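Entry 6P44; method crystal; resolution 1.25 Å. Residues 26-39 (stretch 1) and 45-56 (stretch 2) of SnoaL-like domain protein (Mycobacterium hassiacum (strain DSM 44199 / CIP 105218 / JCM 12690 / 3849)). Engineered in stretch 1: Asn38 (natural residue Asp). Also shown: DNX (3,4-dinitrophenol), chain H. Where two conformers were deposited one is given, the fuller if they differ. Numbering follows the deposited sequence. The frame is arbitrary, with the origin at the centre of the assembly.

Stretch 1 (26-39) IAALYADDATVENP
Stretch 2 45-56: HIGRQAIRGFYG

A short antiparallel strand pairing runs into a helix that packs back on the first stretch, with one arginine tying the helix start to the backbone and one tyrosine pair closing the far end; together the two stretches bury 895 Å². Stretch 1 leaves a helix (26-29), passes through extended Tyr30 and Ala31 (phi/psi -89/149 and -67/160), makes a type I turn from Ala31 to Ala34, closed by Ala34 N to Ala31 O at 3.1 Å, and continues as a strand that ends at Glu37. Stretch 2 is strand 45-46, Gly47 at the N-cap, then helix 48-54, whose axis approaches that of the stretch 1 strand to 8.3 Å at 34° between N-to-C directions. In the antiparallel register, Val36 and His45 form the hydrogen-bonded pair (CA-CA 5.1 Å), with Val36 N to His45 O and His45 N to Val36 O both 2.9 Å; Thr35 and Ile46 form the non-hydrogen-bonded pair (CA-CA 4.7 Å), their side chains on the sheet face opposite that of Val36 and His45. Gly47 N extends the ladder to Ala34 O, 2.8 Å and nearly linear at 176°. At phi/psi 93/154 a CB on Gly47 would jam against the preceding carbonyl, so glycine suits the switch from strand to helix. Arg48 N then donates to Asp32 O at 3.1 Å. The Arg48 side chain (chi1 t, chi2 t, chi3 m, chi4 98°) reaches the bend: NH1 and NH2 lie 2.5 and 2.7 Å from Asp32 OD1 in a salt bridge, NH2 donates to Tyr30 O at 2.7 Å, and NE makes weak bonds to Ala27 O (3.1 Å) and Tyr30 O (3.2 Å). These acceptors lie near the guanidinium plane. Asp32 CB points away, but its m rotamer (chi2 -12°) brings the carboxylate back to the arginine. One helical turn on, Ile51 (m, t) fills the apolar centre: its CD1 is 3.7 Å from Ala34 CB, its CG1 3.7 Å from Val36 CG2 (Val36 chi1 t), and its CG2 sits over the Tyr30 ring, 4.1 Å from the centroid. Ala27 CB meets Arg52 CB at 3.8 Å. Tyr30 OH and Tyr55 OH are hydrogen-bonded at 2.8 Å, both residues having chi1 -78°. CG2 of Ile26 (m, t) makes a CH-pi contact over one face of the Tyr55 ring, 3.6 Å from its centroid. Engineered Asn38 (t, chi2 16°) places ND2 3.4 Å from Phe54 CZ at the ring edge and 3.4 Å from C5 of 3,4-dinitrophenol; a water bridges Asn38 O and His45 NE2, 2.8 Å from each.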

# COMPACT_ATOMS: atom_id res chain seq x y z
N ILE B 26 -7.74 -10.98 -16.60
CA ILE B 26 -7.59 -10.04 -15.49
C ILE B 26 -8.95 -9.68 -14.94
O ILE B 26 -9.19 -9.72 -13.73
CB ILE B 26 -6.85 -8.78 -15.96
CG1 ILE B 26 -5.38 -9.09 -16.28
CG2 ILE B 26 -6.96 -7.71 -14.89
CD1 ILE B 26 -4.66 -7.97 -17.00
N ALA B 27 -9.86 -9.27 -15.82
CA ALA B 27 -11.16 -8.79 -15.36
C ALA B 27 -11.90 -9.86 -14.59
O ALA B 27 -12.64 -9.55 -13.65
CB ALA B 27 -11.99 -8.29 -16.54
N ALA B 28 -11.72 -11.13 -14.96
CA ALA B 28 -12.42 -12.20 -14.27
C ALA B 28 -11.95 -12.38 -12.83
O ALA B 28 -12.66 -13.00 -12.04
CB ALA B 28 -12.23 -13.51 -15.05
N LEU B 29 -10.77 -11.87 -12.49
CA LEU B 29 -10.32 -11.94 -11.10
C LEU B 29 -11.03 -10.94 -10.21
O LEU B 29 -11.03 -11.11 -8.98
CB LEU B 29 -8.81 -11.66 -11.02
CG LEU B 29 -7.92 -12.66 -11.75
CD1 LEU B 29 -6.48 -12.25 -11.57
CD2 LEU B 29 -8.13 -14.08 -11.21
N TYR B 30 -11.61 -9.89 -10.79
CA TYR B 30 -12.23 -8.84 -10.02
C TYR B 30 -13.69 -9.16 -9.74
O TYR B 30 -14.37 -9.83 -10.52
CB TYR B 30 -12.15 -7.52 -10.77
CG TYR B 30 -10.80 -6.84 -10.71
CD1 TYR B 30 -10.51 -5.96 -9.68
CD2 TYR B 30 -9.84 -7.04 -11.69
CE1 TYR B 30 -9.31 -5.29 -9.62
CE2 TYR B 30 -8.61 -6.37 -11.65
CZ TYR B 30 -8.36 -5.50 -10.60
OH TYR B 30 -7.18 -4.80 -10.49
N ALA B 31 -14.17 -8.67 -8.59
CA ALA B 31 -15.57 -8.74 -8.22
C ALA B 31 -16.43 -7.89 -9.14
O ALA B 31 -15.95 -6.95 -9.79
CB ALA B 31 -15.73 -8.26 -6.77
N ASP B 32 -17.73 -8.20 -9.17
CA ASP B 32 -18.65 -7.47 -10.05
C ASP B 32 -18.65 -5.98 -9.76
O ASP B 32 -18.78 -5.16 -10.69
CB ASP B 32 -20.08 -8.00 -9.89
CG ASP B 32 -20.27 -9.43 -10.41
OD1 ASP B 32 -19.40 -9.99 -11.11
OD2 ASP B 32 -21.34 -9.99 -10.10
N ASP B 33 -18.52 -5.59 -8.49
CA ASP B 33 -18.55 -4.20 -8.05
C ASP B 33 -17.19 -3.71 -7.56
O ASP B 33 -17.09 -2.81 -6.72
CB ASP B 33 -19.60 -4.01 -6.95
CG ASP B 33 -19.32 -4.85 -5.71
OD1 ASP B 33 -18.46 -5.77 -5.74
OD2 ASP B 33 -19.97 -4.58 -4.68
N ALA B 34 -16.13 -4.30 -8.10
CA ALA B 34 -14.78 -3.96 -7.68
C ALA B 34 -14.43 -2.54 -8.12
O ALA B 34 -15.05 -1.97 -9.02
CB ALA B 34 -13.78 -4.93 -8.31
N THR B 35 -13.41 -1.99 -7.48
CA THR B 35 -12.85 -0.71 -7.85
C THR B 35 -11.38 -0.84 -8.22
O THR B 35 -10.64 -1.64 -7.62
CB THR B 35 -12.99 0.30 -6.70
OG1 THR B 35 -12.34 -0.19 -5.52
CG2 THR B 35 -14.46 0.55 -6.40
N VAL B 36 -10.95 -0.04 -9.18
CA VAL B 36 -9.54 0.07 -9.56
C VAL B 36 -9.18 1.54 -9.56
O VAL B 36 -9.83 2.35 -10.24
CB VAL B 36 -9.25 -0.55 -10.94
CG1 VAL B 36 -7.83 -0.18 -11.40
CG2 VAL B 36 -9.42 -2.06 -10.89
N GLU B 37 -8.13 1.89 -8.82
CA GLU B 37 -7.60 3.25 -8.79
C GLU B 37 -6.13 3.15 -9.20
O GLU B 37 -5.28 2.76 -8.40
CB GLU B 37 -7.80 3.86 -7.40
CG GLU B 37 -7.56 5.33 -7.35
CD GLU B 37 -7.81 5.94 -5.96
OE1 GLU B 37 -8.57 5.35 -5.17
OE2 GLU B 37 -7.25 7.01 -5.67
N ASN B 38 -5.85 3.47 -10.46
CA ASN B 38 -4.52 3.31 -11.04
C ASN B 38 -4.22 4.49 -11.95
O ASN B 38 -4.74 4.53 -13.08
CB ASN B 38 -4.42 2.01 -11.83
CG ASN B 38 -3.05 1.82 -12.42
OD1 ASN B 38 -2.11 2.48 -12.00
ND2 ASN B 38 -2.93 0.92 -13.39
N PRO B 39 -3.38 5.44 -11.53
CA PRO B 39 -2.73 5.50 -10.22
C PRO B 39 -3.66 6.05 -9.15
O PRO B 39 -4.67 6.70 -9.46
CB PRO B 39 -1.61 6.51 -10.46
CG PRO B 39 -2.18 7.44 -11.45
CD PRO B 39 -2.99 6.57 -12.39
N HIS B 45 -12.22 3.51 -11.30
CA HIS B 45 -12.98 2.72 -12.26
C HIS B 45 -13.81 1.72 -11.46
O HIS B 45 -13.26 0.96 -10.65
CB HIS B 45 -12.02 1.96 -13.17
CG HIS B 45 -11.03 2.85 -13.84
ND1 HIS B 45 -11.35 3.65 -14.91
CD2 HIS B 45 -9.74 3.13 -13.54
CE1 HIS B 45 -10.30 4.37 -15.25
NE2 HIS B 45 -9.31 4.07 -14.43
N ILE B 46 -15.13 1.73 -11.65
CA ILE B 46 -16.05 0.99 -10.80
C ILE B 46 -16.78 -0.06 -11.63
O ILE B 46 -17.44 0.27 -12.63
CB ILE B 46 -17.05 1.94 -10.12
CG1 ILE B 46 -16.32 2.98 -9.27
CG2 ILE B 46 -18.03 1.14 -9.25
CD1 ILE B 46 -17.23 4.13 -8.73
N GLY B 47 -16.71 -1.31 -11.19
CA GLY B 47 -17.45 -2.41 -11.80
C GLY B 47 -16.64 -3.14 -12.86
O GLY B 47 -15.74 -2.58 -13.49
N ARG B 48 -16.98 -4.41 -13.08
CA ARG B 48 -16.14 -5.23 -13.95
C ARG B 48 -16.11 -4.71 -15.39
O ARG B 48 -15.07 -4.77 -16.05
CB ARG B 48 -16.50 -6.72 -13.91
CG ARG B 48 -15.44 -7.56 -14.67
CD ARG B 48 -15.73 -9.07 -14.72
NE ARG B 48 -15.76 -9.67 -13.39
CZ ARG B 48 -16.87 -9.92 -12.72
NH1 ARG B 48 -18.06 -9.64 -13.25
NH2 ARG B 48 -16.81 -10.47 -11.51
N GLN B 49 -17.23 -4.19 -15.89
CA GLN B 49 -17.26 -3.70 -17.27
C GLN B 49 -16.28 -2.55 -17.46
O GLN B 49 -15.51 -2.53 -18.43
CB GLN B 49 -18.68 -3.27 -17.64
CG GLN B 49 -19.66 -4.43 -17.68
CD GLN B 49 -21.10 -3.99 -17.73
OE1 GLN B 49 -21.75 -3.83 -16.70
NE2 GLN B 49 -21.62 -3.80 -18.94
N ALA B 50 -16.28 -1.58 -16.54
CA ALA B 50 -15.33 -0.47 -16.61
C ALA B 50 -13.89 -0.96 -16.42
O ALA B 50 -12.97 -0.47 -17.07
CB ALA B 50 -15.66 0.57 -15.54
N ILE B 51 -13.70 -1.93 -15.53
CA ILE B 51 -12.37 -2.48 -15.30
C ILE B 51 -11.86 -3.21 -16.54
O ILE B 51 -10.70 -3.03 -16.94
CB ILE B 51 -12.39 -3.36 -14.04
CG1 ILE B 51 -12.58 -2.48 -12.80
CG2 ILE B 51 -11.11 -4.18 -13.94
CD1 ILE B 51 -12.92 -3.24 -11.52
N ARG B 52 -12.71 -4.02 -17.17
CA ARG B 52 -12.27 -4.69 -18.39
C ARG B 52 -11.87 -3.66 -19.46
O ARG B 52 -10.86 -3.84 -20.16
CB ARG B 52 -13.36 -5.63 -18.91
CG ARG B 52 -13.06 -6.24 -20.26
CD ARG B 52 -11.74 -6.99 -20.30
NE ARG B 52 -11.47 -7.55 -21.62
CZ ARG B 52 -11.02 -6.84 -22.66
NH1 ARG B 52 -10.78 -5.53 -22.55
NH2 ARG B 52 -10.82 -7.44 -23.82
N GLY B 53 -12.64 -2.59 -19.60
CA GLY B 53 -12.28 -1.58 -20.58
C GLY B 53 -10.94 -0.95 -20.26
O GLY B 53 -10.12 -0.71 -21.15
N PHE B 54 -10.71 -0.64 -18.98
CA PHE B 54 -9.45 -0.05 -18.56
C PHE B 54 -8.27 -0.91 -18.99
O PHE B 54 -7.28 -0.40 -19.54
CB PHE B 54 -9.45 0.13 -17.04
CG PHE B 54 -8.12 0.55 -16.47
CD1 PHE B 54 -7.73 1.89 -16.50
CD2 PHE B 54 -7.25 -0.38 -15.92
CE1 PHE B 54 -6.51 2.29 -15.98
CE2 PHE B 54 -6.03 0.02 -15.40
CZ PHE B 54 -5.66 1.35 -15.43
N TYR B 55 -8.34 -2.21 -18.73
CA TYR B 55 -7.24 -3.10 -19.04
C TYR B 55 -7.15 -3.45 -20.52
O TYR B 55 -6.23 -4.18 -20.92
CB TYR B 55 -7.36 -4.38 -18.22
CG TYR B 55 -6.93 -4.25 -16.78
CD1 TYR B 55 -5.59 -4.22 -16.43
CD2 TYR B 55 -7.87 -4.20 -15.76
CE1 TYR B 55 -5.19 -4.12 -15.10
CE2 TYR B 55 -7.48 -4.09 -14.43
CZ TYR B 55 -6.15 -4.07 -14.12
OH TYR B 55 -5.78 -3.98 -12.81
N GLY B 56 -8.05 -2.93 -21.36
CA GLY B 56 -8.12 -3.38 -22.74
C GLY B 56 -6.85 -3.14 -23.52
O GLY B 56 -6.55 -3.88 -24.47
C1 DNX H . -1.02 -2.46 -12.57
C2 DNX H . -1.24 -2.74 -13.91
C3 DNX H . -0.78 -1.86 -14.86
N3 DNX H . -1.06 -2.19 -16.25
C4 DNX H . -0.09 -0.71 -14.49
N4 DNX H . 0.39 0.25 -15.47
C5 DNX H . 0.13 -0.44 -13.15
C6 DNX H . -0.34 -1.31 -12.19
O1 DNX H . -1.48 -3.33 -11.63
O31 DNX H . -2.12 -1.83 -16.73
O32 DNX H . -0.23 -2.85 -16.87
O41 DNX H . 0.34 1.44 -15.19
O42 DNX H . 0.85 -0.17 -16.52
O HOH W 1 -6.90 5.49 -14.57